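Local coordinates for Cfl (Pectobacterium brasiliense, PDB 7A9J), which probably activates carboxylic acids, coronafacic acid among them, at the expense of ATP and joins them to partners such as amines to form amides, at residues 454-459 with 466-471; 479-484 with 501-506. The protein carries 1 engineered substitution. All blocks are in the same frame, centred on the assembly; numbering follows the deposited sequence.

Followed from the N terminus, the chain reaches both contacts late, within the C-terminal domain of this AMP-binding enzyme. Contact 1 comes first: strand 450-460 turns back as strand 464-473, and pairing of 454-459 with 466-471 closes the short hairpin. The chain then enters helix 481-491 and returns as strand 500-503, so contact 2, between 479-484 and 501-506, closes the longer loop. The two lie in series, neither nested nor crossed, with centres about 13 Å apart. They share one sheet: strand 464-473 is the hairpin's second arm and the parallel neighbour of strand 500-503, and I502 bonds through its backbone to A469 and I471.

Contact 1 of 2, residues 454-459 with 466-471; sequences VVFSVP and RIIALI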
ATOM      1  N   VAL A 454      -9.715  10.412  20.247  1.00 43.04           N
ATOM      2  CA  VAL A 454      -8.408   9.781  20.380  1.00 36.14           C
ATOM      3  C   VAL A 454      -8.194   9.517  21.875  1.00 41.06           C
ATOM      4  O   VAL A 454      -8.432  10.410  22.704  1.00 38.47           O
ATOM      5  CB  VAL A 454      -7.266  10.666  19.837  1.00 34.95           C
ATOM      6  CG1 VAL A 454      -5.925  10.001  20.074  1.00 39.13           C
ATOM      7  CG2 VAL A 454      -7.412  10.924  18.326  1.00 44.16           C
ATOM      8  N   VAL A 455      -7.755   8.295  22.221  1.00 33.70           N
ATOM      9  CA  VAL A 455      -7.543   7.895  23.621  1.00 32.28           C
ATOM     10  C   VAL A 455      -6.052   7.665  23.845  1.00 34.76           C
ATOM     11  O   VAL A 455      -5.375   7.083  22.999  1.00 33.51           O
ATOM     12  CB  VAL A 455      -8.372   6.639  23.972  1.00 35.48           C
ATOM     13  CG1 VAL A 455      -8.001   6.072  25.362  1.00 36.08           C
ATOM     14  CG2 VAL A 455      -9.858   6.932  23.898  1.00 35.86           C
ATOM     15  N   PHE A 456      -5.522   8.156  24.974  1.00 31.33           N
ATOM     16  CA  PHE A 456      -4.111   7.984  25.288  1.00 28.41           C
ATOM     17  C   PHE A 456      -3.970   8.028  26.810  1.00 30.97           C
ATOM     18  O   PHE A 456      -4.941   8.241  27.536  1.00 34.97           O
ATOM     19  CB  PHE A 456      -3.227   9.082  24.688  1.00 30.40           C
ATOM     20  CG  PHE A 456      -3.656  10.518  25.062  1.00 32.50           C
ATOM     21  CD1 PHE A 456      -4.594  11.189  24.298  1.00 37.18           C
ATOM     22  CD2 PHE A 456      -3.079  11.206  26.174  1.00 30.80           C
ATOM     23  CE1 PHE A 456      -4.997  12.472  24.610  1.00 38.67           C
ATOM     24  CE2 PHE A 456      -3.468  12.548  26.472  1.00 36.18           C
ATOM     25  CZ  PHE A 456      -4.421  13.163  25.706  1.00 39.06           C
ATOM     26  N   SER A 457      -2.770   7.792  27.290  1.00 31.25           N
ATOM     27  CA  SER A 457      -2.588   7.913  28.727  1.00 29.58           C
ATOM     28  C   SER A 457      -1.523   8.944  29.058  1.00 32.79           C
ATOM     29  O   SER A 457      -0.703   9.321  28.214  1.00 34.16           O
ATOM     30  CB  SER A 457      -2.224   6.550  29.376  1.00 37.07           C
ATOM     31  OG  SER A 457      -0.901   6.166  28.993  1.00 35.67           O
ATOM     32  N   VAL A 458      -1.565   9.376  30.316  1.00 30.91           N
ATOM     33  CA  VAL A 458      -0.553  10.257  30.883  1.00 31.20           C
ATOM     34  C   VAL A 458      -0.031   9.600  32.141  1.00 34.37           C
ATOM     35  O   VAL A 458      -0.711   8.764  32.763  1.00 33.05           O
ATOM     36  CB  VAL A 458      -1.103  11.683  31.160  1.00 32.45           C
ATOM     37  CG1 VAL A 458      -1.470  12.297  29.761  1.00 32.14           C
ATOM     38  CG2 VAL A 458      -2.315  11.676  32.052  1.00 33.34           C
ATOM     39  N   PRO A 459       1.190   9.937  32.527  1.00 34.98           N
ATOM     40  CA  PRO A 459       1.717   9.436  33.803  1.00 33.45           C
ATOM     41  C   PRO A 459       0.851   9.849  34.973  1.00 39.72           C
ATOM     42  O   PRO A 459       0.232  10.911  34.987  1.00 34.70           O
ATOM     43  CB  PRO A 459       3.113  10.055  33.888  1.00 41.50           C
ATOM     44  CG  PRO A 459       3.359  10.770  32.627  1.00 41.62           C
ATOM     45  CD  PRO A 459       2.074  10.917  31.883  1.00 37.71           C
ATOM     46  N   ARG A 466      -2.971   7.164  33.580  1.00 33.79           N
ATOM     47  CA  ARG A 466      -4.370   7.562  33.654  1.00 34.92           C
ATOM     48  C   ARG A 466      -4.869   7.762  32.233  1.00 34.40           C
ATOM     49  O   ARG A 466      -4.164   8.371  31.423  1.00 32.68           O
ATOM     50  CB  ARG A 466      -4.493   8.851  34.463  1.00 41.01           C
ATOM     51  CG  ARG A 466      -5.870   9.426  34.591  1.00 47.40           C
ATOM     52  CD  ARG A 466      -5.871  10.534  35.679  1.00 39.72           C
ATOM     53  NE  ARG A 466      -4.895  11.575  35.380  1.00 39.23           N
ATOM     54  CZ  ARG A 466      -5.171  12.748  34.823  1.00 49.78           C
ATOM     55  NH1 ARG A 466      -6.424  13.058  34.492  1.00 54.91           N
ATOM     56  NH2 ARG A 466      -4.179  13.613  34.612  1.00 50.77           N
ATOM     57  N   ILE A 467      -6.074   7.262  31.942  1.00 33.38           N
ATOM     58  CA  ILE A 467      -6.588   7.299  30.568  1.00 35.88           C
ATOM     59  C   ILE A 467      -7.301   8.606  30.295  1.00 36.68           C
ATOM     60  O   ILE A 467      -8.204   9.004  31.039  1.00 38.76           O
ATOM     61  CB  ILE A 467      -7.524   6.108  30.313  1.00 35.21           C
ATOM     62  CG1 ILE A 467      -6.716   4.817  30.462  1.00 35.71           C
ATOM     63  CG2 ILE A 467      -8.198   6.212  28.899  1.00 33.64           C
ATOM     64  CD1 ILE A 467      -7.587   3.572  30.336  1.00 43.65           C
ATOM     65  N   ILE A 468      -6.904   9.270  29.211  1.00 31.51           N
ATOM     66  CA  ILE A 468      -7.526  10.512  28.770  1.00 33.27           C
ATOM     67  C   ILE A 468      -8.239  10.245  27.449  1.00 35.23           C
ATOM     68  O   ILE A 468      -7.684   9.574  26.563  1.00 35.01           O
ATOM     69  CB  ILE A 468      -6.455  11.604  28.587  1.00 34.55           C
ATOM     70  CG1 ILE A 468      -5.507  11.654  29.805  1.00 34.79           C
ATOM     71  CG2 ILE A 468      -7.118  12.936  28.202  1.00 36.02           C
ATOM     72  CD1 ILE A 468      -6.164  11.960  31.172  1.00 33.33           C
ATOM     73  N   ALA A 469      -9.433  10.797  27.283  1.00 35.68           N
ATOM     74  CA  ALA A 469     -10.110  10.713  25.985  1.00 39.98           C
ATOM     75  C   ALA A 469     -10.241  12.109  25.400  1.00 40.55           C
ATOM     76  O   ALA A 469     -10.853  12.994  26.019  1.00 42.27           O
ATOM     77  CB  ALA A 469     -11.500  10.076  26.125  1.00 41.66           C
ATOM     78  N   LEU A 470      -9.692  12.302  24.211  1.00 39.45           N
ATOM     79  CA  LEU A 470     -10.005  13.482  23.423  1.00 42.94           C
ATOM     80  C   LEU A 470     -11.288  13.223  22.645  1.00 49.16           C
ATOM     81  O   LEU A 470     -11.381  12.239  21.906  1.00 48.96           O
ATOM     82  CB  LEU A 470      -8.815  13.794  22.515  1.00 48.71           C
ATOM     83  CG  LEU A 470      -8.529  15.162  21.913  1.00 55.30           C
ATOM     84  CD1 LEU A 470      -8.719  16.229  22.966  1.00 58.18           C
ATOM     85  CD2 LEU A 470      -7.070  15.152  21.437  1.00 45.41           C
ATOM     86  N   ILE A 471     -12.292  14.074  22.837  1.00 49.21           N
ATOM     87  CA  ILE A 471     -13.635  13.875  22.283  1.00 55.60           C
ATOM     88  C   ILE A 471     -13.947  15.034  21.343  1.00 63.96           C
ATOM     89  O   ILE A 471     -13.948  16.196  21.770  1.00 54.10           O
ATOM     90  CB  ILE A 471     -14.707  13.816  23.384  1.00 54.06           C
ATOM     91  CG1 ILE A 471     -14.414  12.715  24.406  1.00 58.35           C
ATOM     92  CG2 ILE A 471     -16.114  13.666  22.763  1.00 63.43           C
ATOM     93  CD1 ILE A 471     -14.567  11.335  23.867  1.00 46.38           C
TER
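F456 and I468 are a hydrogen-bonded pair of the antiparallel hairpin formed by strands 450-460 and 464-473, their side chains on the same side of the sheet. I468 CB lies over one face of the F456 ring, 4.0 Å from its centroid, a CH-pi contact, while I468 CG2 approaches F456 CZ at 3.7 Å. The ring reaches this neighbour because CG sits between the backbone N and the carbonyl carbon (chi1 55°). The backbones of the pair are joined both ways: I468 N gives to F456 O at 2.8 Å, almost straight at 172°, and F456 N gives to I468 O. V454-L470 and V458-R466 are joined by the same reciprocal N-H...O=C hydrogen bonds. On the other face of the sheet, V455 CG1 meets I467 CG2 at 3.5 Å, and A469 CB lies near V455 CG2.

Further out, R466 lies alongside V458, its NH2 3.7 Å from V458 CG2, and I468 CD1 rests over one face of the guanidinium. R466 NH1 forms a salt bridge with E500 and NH2 a hydrogen bond with Y524. Helix 517-522 covers V454, F456 and V458, whereas helix 437-445 covers V455. Six bonds use the peptide groups turned toward the partner strand; those of I467 and A469 bond to the chain around strand 500-503. R466 packs against apolar V458 and I468, its charge probably offset by E500.

Contact 2 of 2, residues 479-484 with 501-506; sequences LKAETI and YIFIKE
The beta-alpha-beta unit of strand 464-473, helix 481-491 and strand 500-503 illustrates how a helix is laid on a sheet: A481 and I484, near the helix start, pack against Y501 and F503 of the returning strand. Because residues alternate along a strand, these two aromatic side chains project from the same face, and no hydrogen bond crosses the interface.

I484 serves both rings with different branches. Its CB stands over one face of the Y501 ring, toward the rim, and its CG2 reaches Y501 CE1 at 3.6 Å, with the phenol oxygen OH equally close to that methyl. The other branch leaves with CG1 anti to the carbonyl carbon (chi1 -54°) and runs on extended, bringing CD1 to 4.0 Å from F503 CZ.

A481 meets both rings as well. Its CB touches Y501 CD2 at 3.9 Å and F503 CZ at 4.0 Å, while its CA lies at the edge of the F503 ring, in the ring plane. The backbone comes close too, A481 N lying 3.7 Å from F503 CZ. Just before the helix, L479 crosses F503 at about a right angle, its CG 4.0 Å from F503 CE2, and L479 O lies 3.7 Å from the same carbon. The outer end of the phenyl ring is thus packed by the connection as well as by the helix start.

Around this interface the sheet continues on both sides of strand 500-503. Y501 and F503 bond through their backbones to F535 and K533 of strand 533-536, and strand 464-473 lies on the other side. F535 also packs against A481, while I450 meets both L479 and I484, so the segment 479-484 touches both outer strands of the sheet, 450-460 through I450 and 533-536 through F535.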
ATOM      1  N   LEU A 479     -22.823  18.102  23.919  1.00103.93           N
ATOM      2  CA  LEU A 479     -22.524  16.798  24.489  1.00 91.52           C
ATOM      3  C   LEU A 479     -21.910  16.987  25.865  1.00 86.73           C
ATOM      4  O   LEU A 479     -20.931  17.724  26.013  1.00 79.65           O
ATOM      5  CB  LEU A 479     -21.570  16.019  23.586  1.00 85.34           C
ATOM      6  CG  LEU A 479     -21.087  14.688  24.147  1.00 86.45           C
ATOM      7  CD1 LEU A 479     -22.260  13.821  24.607  1.00 82.06           C
ATOM      8  CD2 LEU A 479     -20.249  13.982  23.086  1.00 75.94           C
ATOM      9  N   LYS A 480     -22.485  16.311  26.857  1.00 88.43           N
ATOM     10  CA  LYS A 480     -22.024  16.370  28.235  1.00 88.91           C
ATOM     11  C   LYS A 480     -21.320  15.072  28.590  1.00 83.08           C
ATOM     12  O   LYS A 480     -21.776  13.989  28.215  1.00 82.13           O
ATOM     13  CB  LYS A 480     -23.188  16.612  29.208  1.00 97.99           C
ATOM     14  CG  LYS A 480     -23.680  18.055  29.247  1.00 98.28           C
ATOM     15  CD  LYS A 480     -25.053  18.164  29.909  1.00104.83           C
ATOM     16  CE  LYS A 480     -24.984  17.933  31.410  1.00 96.77           C
ATOM     17  NZ  LYS A 480     -26.304  18.208  32.046  1.00 94.40           N
ATOM     18  N   ALA A 481     -20.216  15.197  29.333  1.00 77.65           N
ATOM     19  CA  ALA A 481     -19.386  14.044  29.673  1.00 74.70           C
ATOM     20  C   ALA A 481     -20.180  12.948  30.365  1.00 78.77           C
ATOM     21  O   ALA A 481     -19.897  11.757  30.178  1.00 66.24           O
ATOM     22  CB  ALA A 481     -18.234  14.493  30.567  1.00 75.02           C
ATOM     23  N   GLU A 482     -21.167  13.329  31.175  1.00 79.72           N
ATOM     24  CA  GLU A 482     -21.943  12.344  31.912  1.00 70.13           C
ATOM     25  C   GLU A 482     -22.633  11.377  30.964  1.00 76.15           C
ATOM     26  O   GLU A 482     -22.781  10.188  31.278  1.00 69.64           O
ATOM     27  CB  GLU A 482     -22.951  13.069  32.810  1.00 76.18           C
ATOM     28  CG  GLU A 482     -22.316  14.041  33.846  1.00 83.82           C
ATOM     29  CD  GLU A 482     -21.864  15.407  33.284  1.00 91.75           C
ATOM     30  OE1 GLU A 482     -22.003  16.422  34.002  1.00 93.90           O
ATOM     31  OE2 GLU A 482     -21.354  15.478  32.145  1.00 95.14           O
ATOM     32  N   THR A 483     -23.046  11.868  29.790  1.00 76.82           N
ATOM     33  CA  THR A 483     -23.592  10.988  28.760  1.00 76.21           C
ATOM     34  C   THR A 483     -22.592   9.905  28.396  1.00 75.51           C
ATOM     35  O   THR A 483     -22.953   8.728  28.245  1.00 66.42           O
ATOM     36  CB  THR A 483     -23.957  11.799  27.512  1.00 73.16           C
ATOM     37  OG1 THR A 483     -24.897  12.825  27.859  1.00 90.36           O
ATOM     38  CG2 THR A 483     -24.554  10.893  26.422  1.00 79.25           C
ATOM     39  N   ILE A 484     -21.324  10.294  28.263  1.00 69.35           N
ATOM     40  CA  ILE A 484     -20.293   9.376  27.793  1.00 67.06           C
ATOM     41  C   ILE A 484     -19.980   8.341  28.860  1.00 61.30           C
ATOM     42  O   ILE A 484     -19.939   7.135  28.585  1.00 58.97           O
ATOM     43  CB  ILE A 484     -19.044  10.168  27.378  1.00 66.29           C
ATOM     44  CG1 ILE A 484     -19.438  11.251  26.375  1.00 62.59           C
ATOM     45  CG2 ILE A 484     -17.973   9.252  26.767  1.00 51.02           C
ATOM     46  CD1 ILE A 484     -18.259  12.055  25.875  1.00 64.26           C
ATOM     47  N   TYR A 501     -12.166  13.554  30.154  1.00 46.66           N
ATOM     48  CA  TYR A 501     -12.637  13.870  28.811  1.00 40.34           C
ATOM     49  C   TYR A 501     -12.167  15.275  28.450  1.00 51.89           C
ATOM     50  O   TYR A 501     -12.357  16.216  29.232  1.00 50.26           O
ATOM     51  CB  TYR A 501     -14.180  13.765  28.775  1.00 49.13           C
ATOM     52  CG  TYR A 501     -14.646  12.363  29.032  1.00 54.02           C
ATOM     53  CD1 TYR A 501     -14.410  11.377  28.089  1.00 53.46           C
ATOM     54  CD2 TYR A 501     -15.293  12.003  30.205  1.00 57.11           C
ATOM     55  CE1 TYR A 501     -14.807  10.085  28.277  1.00 51.14           C
ATOM     56  CE2 TYR A 501     -15.719  10.676  30.407  1.00 60.41           C
ATOM     57  CZ  TYR A 501     -15.450   9.727  29.423  1.00 59.36           C
ATOM     58  OH  TYR A 501     -15.803   8.405  29.545  1.00 60.14           O
ATOM     59  N   ILE A 502     -11.528  15.413  27.290  1.00 47.31           N
ATOM     60  CA  ILE A 502     -11.129  16.712  26.766  1.00 43.78           C
ATOM     61  C   ILE A 502     -11.949  16.961  25.509  1.00 46.62           C
ATOM     62  O   ILE A 502     -11.763  16.285  24.494  1.00 51.09           O
ATOM     63  CB  ILE A 502      -9.624  16.774  26.480  1.00 37.02           C
ATOM     64  CG1 ILE A 502      -8.829  16.535  27.775  1.00 41.24           C
ATOM     65  CG2 ILE A 502      -9.237  18.160  25.926  1.00 39.92           C
ATOM     66  CD1 ILE A 502      -7.314  16.513  27.601  1.00 36.15           C
ATOM     67  N   PHE A 503     -12.878  17.905  25.574  1.00 50.39           N
ATOM     68  CA  PHE A 503     -13.711  18.222  24.422  1.00 51.71           C
ATOM     69  C   PHE A 503     -12.987  19.259  23.582  1.00 60.27           C
ATOM     70  O   PHE A 503     -12.640  20.337  24.081  1.00 61.05           O
ATOM     71  CB  PHE A 503     -15.089  18.744  24.838  1.00 57.52           C
ATOM     72  CG  PHE A 503     -15.921  17.736  25.562  1.00 62.77           C
ATOM     73  CD1 PHE A 503     -15.727  17.506  26.919  1.00 66.51           C
ATOM     74  CD2 PHE A 503     -16.886  17.007  24.895  1.00 68.63           C
ATOM     75  CE1 PHE A 503     -16.484  16.564  27.595  1.00 61.16           C
ATOM     76  CE2 PHE A 503     -17.655  16.074  25.566  1.00 73.75           C
ATOM     77  CZ  PHE A 503     -17.452  15.852  26.922  1.00 66.66           C
ATOM     78  N   ILE A 504     -12.781  18.945  22.309  1.00 58.26           N
ATOM     79  CA  ILE A 504     -12.159  19.854  21.358  1.00 69.31           C
ATOM     80  C   ILE A 504     -12.837  19.620  20.013  1.00 76.75           C
ATOM     81  O   ILE A 504     -13.075  18.470  19.630  1.00 86.38           O
ATOM     82  CB  ILE A 504     -10.631  19.633  21.294  1.00 69.75           C
ATOM     83  CG1 ILE A 504      -9.943  20.788  20.578  1.00 89.08           C
ATOM     84  CG2 ILE A 504     -10.286  18.321  20.630  1.00 71.28           C
ATOM     85  CD1 ILE A 504      -8.436  20.694  20.605  1.00 84.79           C
ATOM     86  N   LYS A 505     -13.214  20.684  19.315  1.00 80.70           N
ATOM     87  CA  LYS A 505     -14.010  20.435  18.117  1.00 87.04           C
ATOM     88  C   LYS A 505     -13.162  20.261  16.869  1.00 81.11           C
ATOM     89  O   LYS A 505     -13.713  20.075  15.782  1.00 85.80           O
ATOM     90  CB  LYS A 505     -15.070  21.520  17.936  1.00100.59           C
ATOM     91  CG  LYS A 505     -16.198  21.327  18.950  1.00106.78           C
ATOM     92  CD  LYS A 505     -17.450  22.137  18.687  1.00104.90           C
ATOM     93  CE  LYS A 505     -18.465  21.835  19.779  1.00103.42           C
ATOM     94  NZ  LYS A 505     -17.784  21.718  21.113  1.00100.83           N
ATOM     95  N   GLU A 506     -11.842  20.247  17.015  1.00 89.10           N
ATOM     96  CA  GLU A 506     -10.952  19.804  15.949  1.00 91.11           C
ATOM     97  C   GLU A 506      -9.781  19.078  16.589  1.00 91.33           C
ATOM     98  O   GLU A 506      -9.051  19.671  17.389  1.00 97.70           O
ATOM     99  CB  GLU A 506     -10.466  20.983  15.117  1.00 90.17           C
ATOM    100  CG  GLU A 506      -9.540  20.602  14.004  1.00 96.19           C
ATOM    101  CD  GLU A 506      -8.984  21.816  13.293  1.00118.78           C
ATOM    102  OE1 GLU A 506      -9.066  22.929  13.863  1.00112.20           O
ATOM    103  OE2 GLU A 506      -8.469  21.659  12.164  1.00124.86           O
TER